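Local structure of major capsid protein (Paramecium bursaria Chlorella virus 1, 5TIP) at the interface of chains A and B. The protein self-assembles as trimers into the icosahedral, pseudo T=169 capsid of the virus, whose shell is built from 1680 such trimers. Sequence-based numbering; all coordinates share one arbitrary frame. Chains: chain A/B, Major capsid protein.

Contact 1: the interface of chains A and B. Residues chain A 30; chain B 157, 160, 226, 362-364.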
# COMPACT_ATOMS: atom_id res chain seq x y z
N TYR A 30 12.42 -19.43 11.60
CA TYR A 30 12.90 -18.85 10.35
C TYR A 30 13.82 -19.81 9.62
O TYR A 30 14.54 -20.62 10.23
CB TYR A 30 13.62 -17.53 10.62
CG TYR A 30 12.71 -16.45 11.18
CD1 TYR A 30 11.84 -15.76 10.35
CD2 TYR A 30 12.74 -16.13 12.53
CE1 TYR A 30 11.01 -14.78 10.85
CE2 TYR A 30 11.91 -15.15 13.04
CZ TYR A 30 11.05 -14.48 12.20
OH TYR A 30 10.22 -13.50 12.71
N THR B 157 6.19 -8.55 15.38
CA THR B 157 5.63 -9.78 14.86
C THR B 157 5.26 -10.68 16.04
O THR B 157 6.07 -10.82 16.97
CB THR B 157 6.59 -10.51 13.92
OG1 THR B 157 6.10 -11.84 13.66
CG2 THR B 157 7.99 -10.59 14.52
N LEU B 160 7.63 -13.56 17.46
CA LEU B 160 8.72 -13.30 18.39
C LEU B 160 8.20 -12.83 19.75
O LEU B 160 8.91 -12.13 20.47
CB LEU B 160 9.69 -12.28 17.81
CG LEU B 160 10.46 -12.73 16.57
CD1 LEU B 160 11.35 -11.61 16.06
CD2 LEU B 160 11.28 -13.98 16.87
N LEU B 226 15.41 -15.67 17.18
CA LEU B 226 16.26 -14.86 16.31
C LEU B 226 15.67 -13.46 16.30
O LEU B 226 14.65 -13.20 15.66
CB LEU B 226 16.33 -15.45 14.91
CG LEU B 226 17.25 -14.74 13.92
CD1 LEU B 226 18.70 -14.76 14.40
CD2 LEU B 226 17.13 -15.35 12.53
N ARG B 362 11.10 -9.80 8.62
CA ARG B 362 11.72 -10.41 9.79
C ARG B 362 12.64 -11.57 9.40
O ARG B 362 13.67 -11.78 10.02
CB ARG B 362 10.66 -10.88 10.78
CG ARG B 362 9.66 -9.79 11.16
CD ARG B 362 10.19 -8.90 12.28
NE ARG B 362 11.32 -8.07 11.86
CZ ARG B 362 11.20 -6.88 11.30
NH1 ARG B 362 10.01 -6.36 11.08
NH2 ARG B 362 12.28 -6.19 10.95
N GLN B 363 12.25 -12.31 8.37
CA GLN B 363 13.05 -13.42 7.90
C GLN B 363 14.36 -12.90 7.33
O GLN B 363 14.36 -12.05 6.45
CB GLN B 363 12.29 -14.21 6.83
CG GLN B 363 13.20 -14.98 5.88
CD GLN B 363 13.69 -16.28 6.48
OE1 GLN B 363 12.92 -17.03 7.08
NE2 GLN B 363 14.97 -16.57 6.31
N PRO B 364 15.49 -13.40 7.85
CA PRO B 364 16.77 -12.93 7.32
C PRO B 364 16.89 -13.24 5.84
O PRO B 364 16.52 -14.32 5.38
CB PRO B 364 17.80 -13.70 8.15
CG PRO B 364 17.05 -14.84 8.76
CD PRO B 364 15.66 -14.35 8.96
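In the N-terminal arm of chain A, on the loop that runs up to strand 36-42, A:Tyr30 plugs its ring into chain B of the capsid trimer. The pocket is lined by the loop B:Arg362 to B:Pro364, the 3-10 helix 158-160 with the neighbouring B:Thr157, and strand 223-231. With CG anti to its own carbonyl carbon (chi1 -65°), the phenol reaches away from the arm, and 138 Å² of A:Tyr30 is hidden. The ring rests on the backbone of the loop: CD1 of A:Tyr30 lies 3.6 Å from CA of B:Gln363, and the carbonyl O of B:Arg362 sits 4.1 Å above one ring face, displaced toward the rim. The B:Gln363 side chain runs past the ring in the opposite direction, its amide turned 71° from the ring plane and its OE1 at the ring edge. This amide is steadied from within chain B, where NE2 of B:Gln363 donates to the carbonyl O of B:Pro364 at 2.9 Å, in the carbonyl plane. B:Leu160 meets the phenol at about a right angle, its CD2 methyl 4.1 Å from CE2 of A:Tyr30. The grip is by van der Waals contact, since the hydroxyl finds no polar partner among the chain B groups around it. Instead the A:Tyr30 OH is ringed by carbon: CB of B:Arg362 at 3.3 Å, CG of B:Leu160 at 3.9 Å and the CG2 methyl of B:Thr157 at 4.1 Å.

Contact 2: the interface of chains A and B. Residues chain A 15, 19-22; chain B 32.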
# COMPACT_ATOMS: atom_id res chain seq x y z
N VAL A 15 -13.67 -26.49 16.96
CA VAL A 15 -12.97 -27.66 16.44
C VAL A 15 -12.33 -27.35 15.09
O VAL A 15 -11.18 -27.74 14.83
CB VAL A 15 -13.93 -28.85 16.36
CG1 VAL A 15 -13.38 -29.91 15.43
CG2 VAL A 15 -14.17 -29.44 17.74
N GLY A 19 -8.75 -27.16 17.09
CA GLY A 19 -8.64 -28.56 17.46
C GLY A 19 -7.45 -29.22 16.78
O GLY A 19 -7.29 -29.13 15.56
N ASN A 20 -6.62 -29.90 17.58
CA ASN A 20 -5.36 -30.46 17.10
C ASN A 20 -4.60 -29.40 16.33
O ASN A 20 -4.52 -29.48 15.10
CB ASN A 20 -5.57 -31.70 16.24
CG ASN A 20 -5.95 -32.91 17.06
OD1 ASN A 20 -6.93 -33.60 16.76
ND2 ASN A 20 -5.19 -33.16 18.11
N PRO A 21 -4.06 -28.37 16.99
CA PRO A 21 -3.36 -27.31 16.26
C PRO A 21 -2.29 -27.89 15.35
O PRO A 21 -1.64 -28.89 15.66
CB PRO A 21 -2.75 -26.46 17.37
CG PRO A 21 -3.66 -26.67 18.52
CD PRO A 21 -4.06 -28.12 18.44
N GLN A 22 -2.12 -27.23 14.21
CA GLN A 22 -1.12 -27.59 13.21
C GLN A 22 0.00 -26.57 13.17
O GLN A 22 1.15 -26.92 12.87
CB GLN A 22 -1.78 -27.66 11.82
CG GLN A 22 -2.86 -28.72 11.66
CD GLN A 22 -3.65 -28.55 10.37
OE1 GLN A 22 -3.95 -27.42 9.95
NE2 GLN A 22 -3.93 -29.65 9.71
N ARG B 32 -5.04 -24.96 11.33
CA ARG B 32 -5.54 -24.80 12.69
C ARG B 32 -4.40 -24.40 13.62
O ARG B 32 -3.29 -24.93 13.51
CB ARG B 32 -6.19 -26.09 13.18
CG ARG B 32 -7.20 -26.68 12.22
CD ARG B 32 -7.94 -27.85 12.85
NE ARG B 32 -7.03 -28.89 13.30
CZ ARG B 32 -6.65 -29.94 12.57
NH1 ARG B 32 -7.11 -30.09 11.33
NH2 ARG B 32 -5.82 -30.83 13.08
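B:Arg32, on the N-terminal arm of chain B, is clasped by the turn A:Gly19 to A:Gln22 that follows the short helix 15-18 of chain A. The tight part is the mouth of this turn, where main chain and side chain of the arginine are both held. The backbone N of A:Gln22 donates to the carbonyl O of B:Arg32 at 2.7 Å. In return, the side-chain OE1 of A:Gln22 accepts from the backbone N of B:Arg32 at 3.0 Å, in a nearly straight bond (163° at the hydrogen) whose donor is tilted from the plane of the side-chain carbonyl. One glutamine thus brackets both polar backbone groups of one arginine. The A:Gln22 chain, extended beyond CG, also lays its amide over one guanidinium face, the planes 29° apart and CD 3.8 Å above the guanidinium plane of B:Arg32, displaced toward the rim. B:Arg32 NH2 donates to the carbonyl O of A:Asn20 at 2.8 Å, on a lone pair of that oxygen, which sits tilted from the guanidinium plane; NE adds a weak bond to it. A bend at chi3 (-57°) turns the B:Arg32 tip toward this carbonyl. NE also lies implausibly close to the carbonyl O of A:Gly19, so the modelled fit there is doubtful. Contacts are looser in two places: toward helix 15-18, where the carbonyl O of A:Val15 stays 3.8 Å from CD of B:Arg32, and at B:Arg32 NH1, which has A:Gln22 NE2 as a neighbour at 3.6 Å without a bond. The carbonyl-rich turn probably favours a cationic side chain, and the site ties the two N-terminal arms together between adjacent subunits of the trimer.

The C-alpha centres of contact 1 and contact 2 lie about 24 Å apart, and no residue belongs to both. They share the N-terminal segment, used in different ways: A:Tyr30 at contact 1 and A:Gly19 to A:Gln22 at contact 2 come from one stretch of chain A, while chain B supplies its main body to the first and its own arm, through B:Arg32, to the second. Arm thus meets body in one place and arm in the other. If both contacts repeat around the trimer, each arm would reach one neighbour as A:Tyr30 and A:Gly19 to A:Gln22 do and the other as B:Arg32 does, which would suit closing a ring of three.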